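Local coordinates for protein kinectin 1 (Kinesin receptor) (Legionella pneumophila, PDB 4MU6) that is a Legionella pneumophila effector of unestablished activity, probably anchored in a membrane, and is represented here by its N-terminal coiled-coil domain, at residues L5-V14 and K247-I258; T15-A23 and I42-T52. All blocks are in the same frame, centred on the assembly; numbering follows the deposited sequence.

Interaction 1 (L5-V14 and K247-I258); sequences LANCNIEELV and KCSDLIQEADQI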
loop_
_atom_site.group_PDB
_atom_site.type_symbol
_atom_site.label_atom_id
_atom_site.label_comp_id
_atom_site.label_asym_id
_atom_site.label_seq_id
_atom_site.Cartn_x
_atom_site.Cartn_y
_atom_site.Cartn_z
ATOM N N LEU A 5 -0.783 23.485 -1.740
ATOM C CA LEU A 5 -0.240 23.871 -3.043
ATOM C C LEU A 5 -1.359 24.226 -4.010
ATOM O O LEU A 5 -1.306 25.256 -4.676
ATOM C CB LEU A 5 0.635 22.770 -3.650
ATOM C CG LEU A 5 1.991 22.470 -3.033
ATOM C CD1 LEU A 5 2.789 21.593 -3.972
ATOM C CD2 LEU A 5 2.752 23.756 -2.692
ATOM N N ALA A 6 -2.380 23.372 -4.051
ATOM C CA ALA A 6 -3.497 23.535 -4.971
ATOM C C ALA A 6 -4.288 24.805 -4.719
ATOM O O ALA A 6 -4.965 25.303 -5.617
ATOM C CB ALA A 6 -4.420 22.326 -4.903
ATOM N N ASN A 7 -4.202 25.325 -3.498
ATOM C CA ASN A 7 -4.960 26.512 -3.118
ATOM C C ASN A 7 -4.091 27.758 -2.954
ATOM O O ASN A 7 -4.545 28.778 -2.430
ATOM C CB ASN A 7 -5.760 26.245 -1.843
ATOM C CG ASN A 7 -6.866 25.236 -2.060
ATOM O OD1 ASN A 7 -7.738 25.431 -2.910
ATOM N ND2 ASN A 7 -6.823 24.131 -1.315
ATOM N N CYS A 8 -2.847 27.675 -3.412
ATOM C CA CYS A 8 -1.918 28.789 -3.272
ATOM C C CYS A 8 -2.173 29.874 -4.312
ATOM O O CYS A 8 -2.092 29.627 -5.517
ATOM C CB CYS A 8 -0.467 28.306 -3.365
ATOM S SG CYS A 8 0.782 29.569 -2.972
ATOM N N ASN A 9 -2.500 31.067 -3.829
ATOM C CA ASN A 9 -2.508 32.273 -4.648
ATOM C C ASN A 9 -1.090 32.803 -4.638
ATOM O O ASN A 9 -0.673 33.406 -3.665
ATOM C CB ASN A 9 -3.425 33.316 -4.018
ATOM C CG ASN A 9 -3.629 34.538 -4.906
ATOM O OD1 ASN A 9 -2.691 35.054 -5.518
ATOM N ND2 ASN A 9 -4.870 35.000 -4.980
ATOM N N ILE A 10 -0.340 32.572 -5.707
ATOM C CA ILE A 10 1.089 32.871 -5.676
ATOM C C ILE A 10 1.384 34.372 -5.501
ATOM O O ILE A 10 2.340 34.750 -4.822
ATOM C CB ILE A 10 1.824 32.268 -6.903
ATOM C CG1 ILE A 10 3.336 32.244 -6.681
ATOM C CG2 ILE A 10 1.465 33.007 -8.163
ATOM C CD1 ILE A 10 3.766 31.231 -5.639
ATOM N N GLU A 11 0.543 35.222 -6.084
ATOM C CA GLU A 11 0.730 36.667 -6.001
ATOM C C GLU A 11 0.541 37.151 -4.571
ATOM O O GLU A 11 1.320 37.958 -4.056
ATOM C CB GLU A 11 -0.249 37.386 -6.931
ATOM C CG GLU A 11 -0.079 38.887 -6.950
ATOM C CD GLU A 11 -0.882 39.559 -8.057
ATOM O OE1 GLU A 11 -0.938 39.010 -9.185
ATOM O OE2 GLU A 11 -1.457 40.639 -7.794
ATOM N N GLU A 12 -0.501 36.650 -3.926
ATOM C CA GLU A 12 -0.786 37.016 -2.548
ATOM C C GLU A 12 0.301 36.510 -1.586
ATOM O O GLU A 12 0.601 37.156 -0.583
ATOM C CB GLU A 12 -2.150 36.460 -2.164
ATOM C CG GLU A 12 -2.707 36.963 -0.868
ATOM C CD GLU A 12 -4.071 36.375 -0.593
ATOM O OE1 GLU A 12 -4.735 35.953 -1.565
ATOM O OE2 GLU A 12 -4.474 36.315 0.589
ATOM N N LEU A 13 0.899 35.364 -1.896
ATOM C CA LEU A 13 1.962 34.832 -1.040
ATOM C C LEU A 13 3.216 35.700 -1.119
ATOM O O LEU A 13 3.788 36.083 -0.094
ATOM C CB LEU A 13 2.301 33.385 -1.405
ATOM C CG LEU A 13 3.436 32.743 -0.594
ATOM C CD1 LEU A 13 3.083 32.714 0.869
ATOM C CD2 LEU A 13 3.717 31.338 -1.079
ATOM N N VAL A 14 3.641 36.008 -2.339
ATOM C CA VAL A 14 4.829 36.832 -2.535
ATOM C C VAL A 14 4.635 38.204 -1.890
ATOM O O VAL A 14 5.542 38.728 -1.236
ATOM C CB VAL A 14 5.173 36.962 -4.031
ATOM C CG1 VAL A 14 6.417 37.814 -4.237
ATOM C CG2 VAL A 14 5.377 35.562 -4.636
ATOM N N LYS A 247 4.506 20.469 -9.073
ATOM C CA LYS A 247 3.616 21.590 -8.787
ATOM C C LYS A 247 4.321 22.645 -7.932
ATOM O O LYS A 247 4.155 23.865 -8.126
ATOM C CB LYS A 247 2.357 21.081 -8.079
ATOM C CG LYS A 247 1.320 22.155 -7.838
ATOM C CD LYS A 247 0.059 21.564 -7.249
ATOM C CE LYS A 247 -1.075 22.572 -7.267
ATOM N NZ LYS A 247 -1.441 23.033 -8.647
ATOM N N CYS A 248 5.119 22.158 -6.992
ATOM C CA CYS A 248 5.917 23.008 -6.127
ATOM C C CYS A 248 7.023 23.717 -6.910
ATOM O O CYS A 248 7.264 24.911 -6.703
ATOM C CB CYS A 248 6.533 22.178 -5.001
ATOM S SG CYS A 248 7.496 23.147 -3.827
ATOM N N SER A 249 7.700 22.985 -7.796
ATOM C CA SER A 249 8.700 23.612 -8.658
ATOM C C SER A 249 8.108 24.726 -9.527
ATOM O O SER A 249 8.755 25.755 -9.750
ATOM C CB SER A 249 9.401 22.587 -9.544
ATOM O OG SER A 249 10.585 22.144 -8.912
ATOM N N ASP A 250 6.882 24.526 -10.003
ATOM C CA ASP A 250 6.235 25.515 -10.874
ATOM C C ASP A 250 5.844 26.769 -10.099
ATOM O O ASP A 250 5.964 27.885 -10.600
ATOM C CB ASP A 250 4.986 24.928 -11.540
ATOM C CG ASP A 250 5.313 23.901 -12.602
ATOM O OD1 ASP A 250 6.497 23.798 -12.994
ATOM O OD2 ASP A 250 4.376 23.207 -13.055
ATOM N N LEU A 251 5.346 26.565 -8.884
ATOM C CA LEU A 251 4.966 27.663 -8.002
ATOM C C LEU A 251 6.179 28.499 -7.597
ATOM O O LEU A 251 6.121 29.736 -7.527
ATOM C CB LEU A 251 4.248 27.113 -6.770
ATOM C CG LEU A 251 2.763 26.806 -6.998
ATOM C CD1 LEU A 251 2.159 26.042 -5.821
ATOM C CD2 LEU A 251 1.993 28.104 -7.261
ATOM N N ILE A 252 7.294 27.825 -7.348
ATOM C CA ILE A 252 8.522 28.535 -7.058
ATOM C C ILE A 252 8.960 29.370 -8.266
ATOM O O ILE A 252 9.313 30.544 -8.123
ATOM C CB ILE A 252 9.627 27.584 -6.588
ATOM C CG1 ILE A 252 9.256 27.019 -5.210
ATOM C CG2 ILE A 252 10.968 28.318 -6.500
ATOM C CD1 ILE A 252 9.942 25.730 -4.879
ATOM N N GLN A 253 8.914 28.775 -9.454
ATOM C CA GLN A 253 9.286 29.499 -10.657
ATOM C C GLN A 253 8.366 30.693 -10.898
ATOM O O GLN A 253 8.826 31.750 -11.291
ATOM C CB GLN A 253 9.306 28.578 -11.880
ATOM C CG GLN A 253 9.686 29.286 -13.172
ATOM C CD GLN A 253 11.014 30.020 -13.071
ATOM O OE1 GLN A 253 11.909 29.615 -12.324
ATOM N NE2 GLN A 253 11.145 31.112 -13.817
ATOM N N GLU A 254 7.072 30.520 -10.652
ATOM C CA GLU A 254 6.116 31.613 -10.786
ATOM C C GLU A 254 6.428 32.771 -9.835
ATOM O O GLU A 254 6.518 33.941 -10.246
ATOM C CB GLU A 254 4.700 31.114 -10.524
ATOM C CG GLU A 254 3.649 31.802 -11.373
ATOM C CD GLU A 254 2.324 31.054 -11.392
ATOM O OE1 GLU A 254 2.330 29.812 -11.215
ATOM O OE2 GLU A 254 1.276 31.714 -11.592
ATOM N N ALA A 255 6.572 32.437 -8.561
ATOM C CA ALA A 255 6.907 33.396 -7.527
ATOM C C ALA A 255 8.200 34.122 -7.861
ATOM O O ALA A 255 8.338 35.307 -7.571
ATOM C CB ALA A 255 7.025 32.693 -6.161
ATOM N N ASP A 256 9.148 33.400 -8.454
ATOM C CA ASP A 256 10.389 33.999 -8.931
ATOM C C ASP A 256 10.091 35.059 -9.991
ATOM O O ASP A 256 10.638 36.158 -9.953
ATOM C CB ASP A 256 11.297 32.920 -9.529
ATOM C CG ASP A 256 12.570 33.490 -10.137
ATOM O OD1 ASP A 256 12.513 34.060 -11.255
ATOM O OD2 ASP A 256 13.634 33.351 -9.499
ATOM N N GLN A 257 9.221 34.719 -10.938
ATOM C CA GLN A 257 8.921 35.607 -12.063
ATOM C C GLN A 257 8.320 36.945 -11.644
ATOM O O GLN A 257 8.585 37.974 -12.262
ATOM C CB GLN A 257 7.967 34.920 -13.041
ATOM C CG GLN A 257 8.602 33.835 -13.874
ATOM C CD GLN A 257 9.592 34.387 -14.876
ATOM O OE1 GLN A 257 10.787 34.500 -14.590
ATOM N NE2 GLN A 257 9.099 34.740 -16.061
ATOM N N ILE A 258 7.513 36.926 -10.590
ATOM C CA ILE A 258 6.746 38.103 -10.211
ATOM C C ILE A 258 7.318 38.860 -9.010
ATOM O O ILE A 258 6.790 39.895 -8.632
ATOM C CB ILE A 258 5.293 37.724 -9.884
ATOM C CG1 ILE A 258 5.250 36.834 -8.640
ATOM C CG2 ILE A 258 4.634 37.039 -11.080
ATOM C CD1 ILE A 258 3.846 36.571 -8.129
#

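Interaction 2 (T15-A23 and I42-T52); sequences TEHIKQFLA and IPWIHSSVTAT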
loop_
_atom_site.group_PDB
_atom_site.type_symbol
_atom_site.label_atom_id
_atom_site.label_comp_id
_atom_site.label_asym_id
_atom_site.label_seq_id
_atom_site.Cartn_x
_atom_site.Cartn_y
_atom_site.Cartn_z
ATOM N N THR A 15 3.435 38.752 -2.034
ATOM C CA THR A 15 3.119 40.063 -1.481
ATOM C C THR A 15 3.253 40.058 0.034
ATOM O O THR A 15 3.829 40.980 0.622
ATOM C CB THR A 15 1.691 40.501 -1.851
ATOM O OG1 THR A 15 1.594 40.651 -3.270
ATOM C CG2 THR A 15 1.356 41.826 -1.194
ATOM N N GLU A 16 2.715 39.014 0.656
ATOM C CA GLU A 16 2.778 38.884 2.101
ATOM C C GLU A 16 4.232 38.861 2.539
ATOM O O GLU A 16 4.606 39.512 3.512
ATOM C CB GLU A 16 2.065 37.618 2.558
ATOM C CG GLU A 16 1.967 37.473 4.072
ATOM C CD GLU A 16 1.559 36.062 4.509
ATOM O OE1 GLU A 16 0.669 35.940 5.378
ATOM O OE2 GLU A 16 2.133 35.076 3.990
ATOM N N HIS A 17 5.060 38.136 1.797
ATOM C CA HIS A 17 6.479 38.057 2.130
ATOM C C HIS A 17 7.257 39.345 1.823
ATOM O O HIS A 17 8.233 39.665 2.499
ATOM C CB HIS A 17 7.121 36.848 1.462
ATOM C CG HIS A 17 6.743 35.548 2.099
ATOM N ND1 HIS A 17 7.615 34.823 2.880
ATOM C CD2 HIS A 17 5.579 34.855 2.089
ATOM C CE1 HIS A 17 7.010 33.732 3.314
ATOM N NE2 HIS A 17 5.774 33.727 2.847
ATOM N N ILE A 18 6.836 40.071 0.797
ATOM C CA ILE A 18 7.425 41.382 0.532
ATOM C C ILE A 18 7.070 42.353 1.646
ATOM O O ILE A 18 7.931 43.071 2.145
ATOM C CB ILE A 18 6.939 41.962 -0.792
ATOM C CG1 ILE A 18 7.549 41.179 -1.945
ATOM C CG2 ILE A 18 7.301 43.461 -0.906
ATOM C CD1 ILE A 18 6.857 41.443 -3.246
ATOM N N LYS A 19 5.797 42.375 2.029
ATOM C CA LYS A 19 5.349 43.261 3.095
ATOM C C LYS A 19 6.096 42.986 4.401
ATOM O O LYS A 19 6.506 43.919 5.100
ATOM C CB LYS A 19 3.836 43.139 3.295
ATOM C CG LYS A 19 2.997 43.816 2.212
ATOM C CD LYS A 19 1.523 43.702 2.541
ATOM C CE LYS A 19 0.673 44.486 1.570
ATOM N NZ LYS A 19 -0.569 44.980 2.239
ATOM N N GLN A 20 6.287 41.706 4.719
ATOM C CA GLN A 20 6.986 41.329 5.943
ATOM C C GLN A 20 8.425 41.845 5.925
ATOM O O GLN A 20 8.939 42.337 6.933
ATOM C CB GLN A 20 6.943 39.810 6.145
ATOM C CG GLN A 20 7.745 39.332 7.337
ATOM C CD GLN A 20 7.303 39.993 8.624
ATOM O OE1 GLN A 20 6.121 40.289 8.812
ATOM N NE2 GLN A 20 8.254 40.242 9.517
ATOM N N PHE A 21 9.059 41.746 4.762
ATOM C CA PHE A 21 10.415 42.239 4.577
ATOM C C PHE A 21 10.464 43.759 4.741
ATOM O O PHE A 21 11.342 44.288 5.422
ATOM C CB PHE A 21 10.891 41.831 3.187
ATOM C CG PHE A 21 12.282 42.303 2.839
ATOM C CD1 PHE A 21 12.482 43.537 2.231
ATOM C CD2 PHE A 21 13.378 41.497 3.078
ATOM C CE1 PHE A 21 13.752 43.962 1.884
ATOM C CE2 PHE A 21 14.650 41.917 2.737
ATOM C CZ PHE A 21 14.837 43.150 2.147
ATOM N N LEU A 22 9.515 44.458 4.118
ATOM C CA LEU A 22 9.478 45.914 4.186
ATOM C C LEU A 22 8.967 46.435 5.537
ATOM O O LEU A 22 8.922 47.641 5.760
ATOM C CB LEU A 22 8.679 46.500 3.011
ATOM C CG LEU A 22 9.356 46.326 1.643
ATOM C CD1 LEU A 22 8.441 46.686 0.471
ATOM C CD2 LEU A 22 10.656 47.123 1.575
ATOM N N ALA A 23 8.592 45.529 6.439
ATOM C CA ALA A 23 8.245 45.923 7.803
ATOM C C ALA A 23 9.501 46.376 8.529
ATOM O O ALA A 23 9.431 47.047 9.549
ATOM C CB ALA A 23 7.592 44.780 8.548
ATOM N N ILE A 42 14.322 39.503 -5.103
ATOM C CA ILE A 42 15.055 39.843 -3.887
ATOM C C ILE A 42 15.397 38.515 -3.209
ATOM O O ILE A 42 14.497 37.716 -2.938
ATOM C CB ILE A 42 14.227 40.721 -2.914
ATOM C CG1 ILE A 42 13.587 41.916 -3.639
ATOM C CG2 ILE A 42 15.090 41.145 -1.714
ATOM C CD1 ILE A 42 14.505 42.651 -4.587
ATOM N N PRO A 43 16.696 38.257 -2.984
ATOM C CA PRO A 43 17.121 36.928 -2.526
ATOM C C PRO A 43 16.567 36.550 -1.169
ATOM O O PRO A 43 16.169 35.401 -1.004
ATOM C CB PRO A 43 18.651 37.045 -2.475
ATOM C CG PRO A 43 18.959 38.011 -3.567
ATOM C CD PRO A 43 17.846 39.056 -3.447
ATOM N N TRP A 44 16.541 37.478 -0.216
ATOM C CA TRP A 44 15.973 37.158 1.091
ATOM C C TRP A 44 14.494 36.789 0.985
ATOM O O TRP A 44 14.020 35.879 1.654
ATOM C CB TRP A 44 16.142 38.319 2.071
ATOM C CG TRP A 44 15.594 38.002 3.440
ATOM C CD1 TRP A 44 14.320 38.232 3.896
ATOM C CD2 TRP A 44 16.299 37.377 4.519
ATOM N NE1 TRP A 44 14.199 37.794 5.195
ATOM C CE2 TRP A 44 15.399 37.270 5.601
ATOM C CE3 TRP A 44 17.604 36.893 4.674
ATOM C CZ2 TRP A 44 15.764 36.708 6.823
ATOM C CZ3 TRP A 44 17.966 36.333 5.894
ATOM C CH2 TRP A 44 17.047 36.241 6.949
ATOM N N ILE A 45 13.768 37.513 0.147
ATOM C CA ILE A 45 12.334 37.305 0.015
ATOM C C ILE A 45 12.016 36.021 -0.757
ATOM O O ILE A 45 11.126 35.252 -0.381
ATOM C CB ILE A 45 11.661 38.515 -0.662
ATOM C CG1 ILE A 45 11.922 39.781 0.160
ATOM C CG2 ILE A 45 10.168 38.283 -0.814
ATOM C CD1 ILE A 45 11.496 41.095 -0.528
ATOM N N HIS A 46 12.745 35.787 -1.838
ATOM C CA HIS A 46 12.526 34.573 -2.607
ATOM C C HIS A 46 12.853 33.314 -1.800
ATOM O O HIS A 46 12.180 32.292 -1.950
ATOM C CB HIS A 46 13.305 34.566 -3.919
ATOM C CG HIS A 46 12.862 33.480 -4.846
ATOM N ND1 HIS A 46 11.543 33.324 -5.219
ATOM C CD2 HIS A 46 13.542 32.468 -5.428
ATOM C CE1 HIS A 46 11.436 32.275 -6.012
ATOM N NE2 HIS A 46 12.635 31.740 -6.159
ATOM N N SER A 47 13.872 33.400 -0.944
ATOM C CA SER A 47 14.162 32.344 0.023
ATOM C C SER A 47 12.980 32.077 0.941
ATOM O O SER A 47 12.566 30.926 1.083
ATOM C CB SER A 47 15.395 32.673 0.865
ATOM O OG SER A 47 16.579 32.497 0.112
ATOM N N SER A 48 12.421 33.125 1.551
ATOM C CA SER A 48 11.301 32.907 2.467
ATOM C C SER A 48 10.027 32.368 1.777
ATOM O O SER A 48 9.343 31.516 2.344
ATOM C CB SER A 48 11.027 34.136 3.358
ATOM O OG SER A 48 10.142 35.066 2.762
ATOM N N VAL A 49 9.705 32.853 0.575
ATOM C CA VAL A 49 8.592 32.298 -0.205
ATOM C C VAL A 49 8.876 30.822 -0.531
ATOM O O VAL A 49 8.008 29.963 -0.389
ATOM C CB VAL A 49 8.381 33.058 -1.518
ATOM C CG1 VAL A 49 7.348 32.336 -2.415
ATOM C CG2 VAL A 49 7.957 34.491 -1.238
ATOM N N THR A 50 10.106 30.540 -0.953
ATOM C CA THR A 50 10.504 29.184 -1.307
ATOM C C THR A 50 10.381 28.210 -0.128
ATOM O O THR A 50 9.938 27.083 -0.323
ATOM C CB THR A 50 11.925 29.139 -1.935
ATOM O OG1 THR A 50 11.935 29.905 -3.150
ATOM C CG2 THR A 50 12.362 27.695 -2.256
ATOM N N ALA A 51 10.742 28.646 1.083
ATOM C CA ALA A 51 10.630 27.786 2.273
ATOM C C ALA A 51 9.170 27.498 2.597
ATOM O O ALA A 51 8.804 26.350 2.897
ATOM C CB ALA A 51 11.369 28.396 3.511
ATOM N N THR A 52 8.334 28.535 2.519
ATOM C CA THR A 52 6.892 28.359 2.677
ATOM C C THR A 52 6.325 27.354 1.669
ATOM O O THR A 52 5.506 26.504 2.018
ATOM C CB THR A 52 6.135 29.683 2.530
ATOM O OG1 THR A 52 6.431 30.534 3.645
ATOM C CG2 THR A 52 4.617 29.437 2.458
HETATM O O HOH W 1 10.843 37.698 3.371
#

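Interaction 1 (L5-V14 and K247-I258)
Ile10 reaches helix 247-258 because its CG1 branch stands anti to the backbone N (chi1 -164°), which lays CD1 over the helix surface, 3.6 Å from Ala255 CB. The same methyl lies 3.4 Å from Leu251 O, a carbonyl already engaged by Ala255 N within its own helix. Leu251, Glu254, Ala255 and Ile258 ring the isoleucine, a knob-into-hole fit in which CG2 rests 3.7 Å from Glu254 OE2. One turn on, Val14 sets CG2 against the same Ala255 methyl at 3.6 Å, next to Ile10 CD1. Ile258 CD1 comes to 3.8 Å from Glu11 CA. The axes of segments 10-14 and 247-258 cross at -62°.

Toward Lys247 the partner is the segment leading into helix 10-22, so the contact joins the N-terminal segment and the first turn of that helix to helix 227-273. Leu5 splits its methyls: CD1 meets Cys248 CB, and CD2 meets Leu251 CD1 at 3.9 Å. Its backbone N is hydrogen-bonded to Asp60 of helix 43-105. Lys247 puts CE 3.5 Å from Ala6 CA. Asn9 caps the incoming helix, its OD1 accepting from Glu12 N at 3.1 Å with the donor well above the carbonyl plane.

The chemistry implies a seam of fitted methyl groups, along whose borders Lys247 contributes its methylenes and Glu254 lays its carboxylate against Ile10 CG2.

Interaction 2 (T15-A23 and I42-T52)
His17, the first residue of helix 15-22 to touch helix 43-52, enters it as a knob among Ile45, Ser48, Val49 and Thr52. With CG anti to the carbonyl carbon (chi1 -74°), the imidazole is directed at Ser48, and ND1 and Ser48 OG share a short hydrogen bond of 2.5 Å in which either may be the donor. Ser48 OG lies near the ring plane, as does Thr52 OG1, 3.3 Å from His17 CE1. Val49 approaches across a face instead: its CG2 makes an off-centre CH-pi contact, 4.1 Å from the ring centroid. The polar end is also hydrated, since a water lies 2.8 Å from Ser48 OG and bonds weakly to His17 O. Together these contacts limit how the imidazole can rotate.

Ile18 follows on the buried flank, its CG1 4.1 Å from Ile45 CG2; its side chain also meets Leu262 and Glu266 of helix 227-273.

A turn after His17, Phe21 takes a different first torsion, CG anti to the backbone N, and spreads its ring across Ile45. Ile45 CD1 sits over one face in a CH-pi contact, 4.0 Å from the centroid. At the ring's edge Phe21 CD2 meets Trp44 CD1 at 3.5 Å, the two aromatic planes being inclined at 45°. Ile42, at the N-cap position of helix 43-52, adds its CG2 near Phe21 CZ, and its backbone N is hydrogen-bonded to Asn259 OD1 of helix 227-273.

After helix 29-38 the chain returns, and the start of helix 43-105 packs on helix 10-22. Segments 15-22 and 43-52, with directions 133° apart, form a steeply crossed, roughly antiparallel helix pair with one knob, His17, within an all-helical domain.

Overall arrangement
Helix 10-22 serves both contacts, presenting its first turn, with the segment before it, to helix 227-273 in interaction 1 and its later turns to helix 43-105 in interaction 2. Both are partly buried, and their centres lie about 12 Å apart. The two partner helices also meet directly, where Ala255 CB lies 3.8 Å from Val49 CG1 and Ile252 packs near His46 and Thr50, so a three-helix junction results. Their chemistry diverges: interaction 1 is aliphatic with charged borders, whereas interaction 2 adds aromatic rings and a histidine–serine bond beside water. Along the chain, interaction 2 closes a short loop of chain containing helix 29-38, nested within the long excursion that interaction 1 closes.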